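Local coordinates for protein putative isohexenylglutaconyl-CoA hydratase (Pseudomonas aeruginosa, PDB 4ZU2) that probably hydrates isohexenylglutaconyl-CoA in citronellate breakdown as a crotonase-family enzyme upregulated in citronellate-grown cells, at residues C122-Q134 with E187-T200. Residues are numbered along the deposited sequence; the frame is centred on the assembly and turned at random.
Sequences CVSDVAIAAADAQ and EADADALEQRLEET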
loop_
_atom_site.group_PDB
_atom_site.type_symbol
_atom_site.label_atom_id
_atom_site.label_comp_id
_atom_site.label_asym_id
_atom_site.label_seq_id
_atom_site.Cartn_x
_atom_site.Cartn_y
_atom_site.Cartn_z
ATOM N N CYS A 122 -14.883 -2.271 0.806
ATOM C CA CYS A 122 -13.573 -2.019 0.242
ATOM C C CYS A 122 -13.581 -0.882 -0.744
ATOM O O CYS A 122 -12.526 -0.442 -1.154
ATOM C CB CYS A 122 -13.062 -3.273 -0.467
ATOM S SG CYS A 122 -12.406 -4.574 0.552
ATOM N N VAL A 123 -14.763 -0.423 -1.148
ATOM C CA VAL A 123 -14.854 0.661 -2.126
ATOM C C VAL A 123 -15.469 1.946 -1.562
ATOM O O VAL A 123 -15.845 2.864 -2.311
ATOM C CB VAL A 123 -15.593 0.223 -3.419
ATOM C CG1 VAL A 123 -14.964 -1.058 -3.963
ATOM C CG2 VAL A 123 -17.060 0.044 -3.186
ATOM N N SER A 124 -15.569 2.012 -0.246
ATOM C CA SER A 124 -16.026 3.236 0.402
ATOM C C SER A 124 -14.858 4.259 0.538
ATOM O O SER A 124 -13.683 3.870 0.675
ATOM C CB SER A 124 -16.623 2.903 1.778
ATOM O OG SER A 124 -15.655 2.301 2.617
ATOM N N ASP A 125 -15.182 5.547 0.506
ATOM C CA ASP A 125 -14.220 6.599 0.900
ATOM C C ASP A 125 -13.994 6.626 2.428
ATOM O O ASP A 125 -12.904 6.885 2.890
ATOM C CB ASP A 125 -14.676 7.977 0.441
ATOM C CG ASP A 125 -14.885 8.059 -1.049
ATOM O OD1 ASP A 125 -13.956 7.673 -1.787
ATOM O OD2 ASP A 125 -15.969 8.504 -1.471
ATOM N N VAL A 126 -15.031 6.318 3.185
ATOM C CA VAL A 126 -14.954 6.222 4.632
ATOM C C VAL A 126 -15.800 5.028 5.147
ATOM O O VAL A 126 -17.005 4.912 4.884
ATOM C CB VAL A 126 -15.393 7.571 5.300
ATOM C CG1 VAL A 126 -15.110 7.575 6.825
ATOM C CG2 VAL A 126 -14.678 8.728 4.654
ATOM N N ALA A 127 -15.133 4.113 5.827
ATOM C CA ALA A 127 -15.779 2.984 6.514
ATOM C C ALA A 127 -15.644 3.137 8.043
ATOM O O ALA A 127 -14.533 3.360 8.584
ATOM C CB ALA A 127 -15.159 1.720 6.100
ATOM N N ILE A 128 -16.784 3.051 8.714
ATOM C CA ILE A 128 -16.874 3.092 10.170
ATOM C C ILE A 128 -17.475 1.746 10.622
ATOM O O ILE A 128 -18.604 1.440 10.279
ATOM C CB ILE A 128 -17.799 4.252 10.613
ATOM C CG1 ILE A 128 -17.284 5.616 10.100
ATOM C CG2 ILE A 128 -17.936 4.287 12.129
ATOM C CD1 ILE A 128 -18.360 6.627 9.793
ATOM N N ALA A 129 -16.734 0.946 11.383
ATOM C CA ALA A 129 -17.219 -0.384 11.777
ATOM C C ALA A 129 -17.515 -0.464 13.263
ATOM O O ALA A 129 -16.902 0.245 14.081
ATOM C CB ALA A 129 -16.217 -1.439 11.418
ATOM N N ALA A 130 -18.471 -1.330 13.594
ATOM C CA ALA A 130 -18.717 -1.758 14.969
ATOM C C ALA A 130 -17.608 -2.733 15.371
ATOM O O ALA A 130 -17.261 -3.612 14.595
ATOM C CB ALA A 130 -20.041 -2.444 15.022
ATOM N N ALA A 131 -17.043 -2.591 16.568
ATOM C CA ALA A 131 -15.968 -3.479 17.016
ATOM C C ALA A 131 -16.321 -4.944 16.937
ATOM O O ALA A 131 -15.431 -5.777 16.801
ATOM C CB ALA A 131 -15.571 -3.152 18.473
ATOM N N ASP A 132 -17.601 -5.271 17.084
ATOM C CA ASP A 132 -18.022 -6.669 17.064
ATOM C C ASP A 132 -18.480 -7.119 15.650
ATOM O O ASP A 132 -19.115 -8.166 15.490
ATOM C CB ASP A 132 -19.123 -6.906 18.121
ATOM C CG ASP A 132 -20.334 -5.991 17.932
ATOM O OD1 ASP A 132 -20.364 -5.278 16.906
ATOM O OD2 ASP A 132 -21.256 -5.979 18.795
ATOM N N ALA A 133 -18.181 -6.317 14.632
ATOM C CA ALA A 133 -18.472 -6.701 13.256
ATOM C C ALA A 133 -17.593 -7.890 12.933
ATOM O O ALA A 133 -16.513 -7.997 13.491
ATOM C CB ALA A 133 -18.226 -5.536 12.308
ATOM N N GLN A 134 -18.076 -8.827 12.104
ATOM C CA GLN A 134 -17.230 -9.928 11.647
ATOM C C GLN A 134 -17.064 -9.930 10.111
ATOM O O GLN A 134 -18.019 -10.102 9.324
ATOM C CB GLN A 134 -17.664 -11.298 12.198
ATOM C CG GLN A 134 -17.178 -11.704 13.676
ATOM C CD GLN A 134 -15.686 -11.418 14.045
ATOM O OE1 GLN A 134 -15.249 -10.280 14.001
ATOM N NE2 GLN A 134 -14.939 -12.451 14.473
ATOM N N GLU A 187 -15.742 1.928 16.282
ATOM C CA GLU A 187 -16.445 2.385 17.494
ATOM C C GLU A 187 -17.072 1.217 18.265
ATOM O O GLU A 187 -17.502 0.238 17.678
ATOM C CB GLU A 187 -17.537 3.394 17.152
ATOM C CG GLU A 187 -17.096 4.453 16.183
ATOM C CD GLU A 187 -15.915 5.260 16.705
ATOM O OE1 GLU A 187 -16.053 5.907 17.768
ATOM O OE2 GLU A 187 -14.841 5.231 16.066
ATOM N N ALA A 188 -17.125 1.337 19.586
ATOM C CA ALA A 188 -17.556 0.237 20.450
ATOM C C ALA A 188 -19.069 0.164 20.668
ATOM O O ALA A 188 -19.577 -0.854 21.145
ATOM C CB ALA A 188 -16.839 0.329 21.801
ATOM N N ASP A 189 -19.792 1.230 20.331
ATOM C CA ASP A 189 -21.256 1.234 20.485
ATOM C C ASP A 189 -21.954 2.126 19.475
ATOM O O ASP A 189 -21.319 2.904 18.784
ATOM C CB ASP A 189 -21.673 1.650 21.899
ATOM C CG ASP A 189 -20.990 2.921 22.370
ATOM O OD1 ASP A 189 -21.333 4.031 21.891
ATOM O OD2 ASP A 189 -20.109 2.803 23.247
ATOM N N ALA A 190 -23.275 2.011 19.421
ATOM C CA ALA A 190 -24.068 2.629 18.359
ATOM C C ALA A 190 -24.130 4.152 18.456
ATOM O O ALA A 190 -24.257 4.835 17.449
ATOM C CB ALA A 190 -25.477 2.051 18.344
ATOM N N ASP A 191 -24.066 4.691 19.663
ATOM C CA ASP A 191 -24.086 6.138 19.802
ATOM C C ASP A 191 -22.754 6.676 19.291
ATOM O O ASP A 191 -22.691 7.756 18.712
ATOM C CB ASP A 191 -24.292 6.556 21.257
ATOM C CG ASP A 191 -25.578 6.022 21.842
ATOM O OD1 ASP A 191 -26.546 5.786 21.073
ATOM O OD2 ASP A 191 -25.606 5.850 23.085
ATOM N N ALA A 192 -21.698 5.899 19.529
ATOM C CA ALA A 192 -20.352 6.236 19.103
ATOM C C ALA A 192 -20.264 6.064 17.585
ATOM O O ALA A 192 -19.622 6.832 16.896
ATOM C CB ALA A 192 -19.355 5.318 19.790
ATOM N N LEU A 193 -20.910 5.020 17.079
ATOM C CA LEU A 193 -20.855 4.720 15.666
ATOM C C LEU A 193 -21.516 5.857 14.945
ATOM O O LEU A 193 -21.039 6.293 13.901
ATOM C CB LEU A 193 -21.579 3.406 15.368
ATOM C CG LEU A 193 -20.939 2.476 14.323
ATOM C CD1 LEU A 193 -19.598 1.927 14.763
ATOM C CD2 LEU A 193 -21.889 1.338 13.968
ATOM N N GLU A 194 -22.606 6.345 15.534
ATOM C CA GLU A 194 -23.436 7.381 14.923
ATOM C C GLU A 194 -22.818 8.760 15.031
ATOM O O GLU A 194 -23.148 9.646 14.248
ATOM C CB GLU A 194 -24.803 7.452 15.600
ATOM C CG GLU A 194 -25.782 6.387 15.199
ATOM C CD GLU A 194 -26.159 6.453 13.751
ATOM O OE1 GLU A 194 -26.600 7.524 13.291
ATOM O OE2 GLU A 194 -26.007 5.422 13.070
ATOM N N GLN A 195 -22.005 8.969 16.060
ATOM C CA GLN A 195 -21.436 10.280 16.289
ATOM C C GLN A 195 -20.353 10.416 15.281
ATOM O O GLN A 195 -20.282 11.418 14.604
ATOM C CB GLN A 195 -20.920 10.509 17.728
ATOM C CG GLN A 195 -19.717 9.691 18.220
ATOM C CD GLN A 195 -18.306 10.300 17.939
ATOM O OE1 GLN A 195 -18.149 11.513 17.794
ATOM N NE2 GLN A 195 -17.279 9.438 17.893
ATOM N N ARG A 196 -19.554 9.367 15.137
ATOM C CA ARG A 196 -18.520 9.337 14.111
ATOM C C ARG A 196 -19.098 9.613 12.741
ATOM O O ARG A 196 -18.482 10.302 11.941
ATOM C CB ARG A 196 -17.790 8.008 14.083
ATOM C CG ARG A 196 -16.691 7.980 13.041
ATOM C CD ARG A 196 -15.562 8.913 13.444
ATOM N NE ARG A 196 -14.925 8.443 14.665
ATOM C CZ ARG A 196 -13.969 9.099 15.327
ATOM N NH1 ARG A 196 -13.516 10.284 14.894
ATOM N NH2 ARG A 196 -13.443 8.558 16.422
ATOM N N LEU A 197 -20.267 9.066 12.467
ATOM C CA LEU A 197 -20.863 9.238 11.151
ATOM C C LEU A 197 -21.195 10.693 10.922
ATOM O O LEU A 197 -20.841 11.262 9.891
ATOM C CB LEU A 197 -22.127 8.412 10.981
ATOM C CG LEU A 197 -22.917 8.647 9.681
ATOM C CD1 LEU A 197 -22.060 8.340 8.470
ATOM C CD2 LEU A 197 -24.190 7.787 9.632
ATOM N N GLU A 198 -21.922 11.282 11.866
ATOM C CA GLU A 198 -22.291 12.674 11.745
ATOM C C GLU A 198 -21.037 13.593 11.809
ATOM O O GLU A 198 -21.044 14.688 11.257
ATOM C CB GLU A 198 -23.337 13.049 12.804
ATOM C CG GLU A 198 -23.675 14.538 12.809
ATOM C CD GLU A 198 -24.019 15.087 11.414
ATOM O OE1 GLU A 198 -24.950 14.530 10.772
ATOM O OE2 GLU A 198 -23.352 16.077 10.968
ATOM N N GLU A 199 -19.979 13.173 12.495
ATOM C CA GLU A 199 -18.758 13.970 12.492
ATOM C C GLU A 199 -18.211 14.025 11.056
ATOM O O GLU A 199 -18.025 15.108 10.489
ATOM C CB GLU A 199 -17.732 13.390 13.436
ATOM C CG GLU A 199 -16.454 14.181 13.470
ATOM C CD GLU A 199 -16.674 15.672 13.728
ATOM O OE1 GLU A 199 -17.633 16.018 14.475
ATOM O OE2 GLU A 199 -15.881 16.490 13.188
ATOM N N THR A 200 -18.027 12.838 10.471
ATOM C CA THR A 200 -17.564 12.663 9.091
ATOM C C THR A 200 -18.399 13.516 8.153
ATOM O O THR A 200 -17.878 14.229 7.316
ATOM C CB THR A 200 -17.705 11.210 8.661
ATOM O OG1 THR A 200 -16.849 10.381 9.463
ATOM C CG2 THR A 200 -17.371 11.020 7.167
#
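I128 packs against L193, R196 and L197 where a helix folds back over the crotonase-fold sheet, a compact example of a strand leading into its covering helix. Strand 126-130 runs parallel to 185-187, the outermost strand of the sheet within the chain, and the 190-200 part of the helix returns over it almost antiparallel, at 171° with the axes 9.0 Å apart. The dense part centres on I128. Its CG2 meets L193 CD1 at 3.9 Å as the two side chains pass alongside in opposite senses. Chi1 of -59° sets CG1 against R196 CG, and chi2 of 148° then carries CD1 over L197 CA. L108 of strand 104-109 and F185 also pack on I128. The strand pairing is equally close: E187 bridges A130 in parallel register, its N donating to A129 O (3.0 Å) and its O accepting from A131 N (3.1 Å), while L193 CD1 lies 3.3 Å from A129 O. Looser is the partly exposed flank, where the bent R196 chain brings its guanidinium edge-on to the E187 carboxylate, a long salt bridge of 3.5 Å from NE to OE2. V126 CG1 and T200 CG2 meet tip to tip at the far end, where T200 OG1 and T200 N bond R196 O, one from each side of its carbonyl plane.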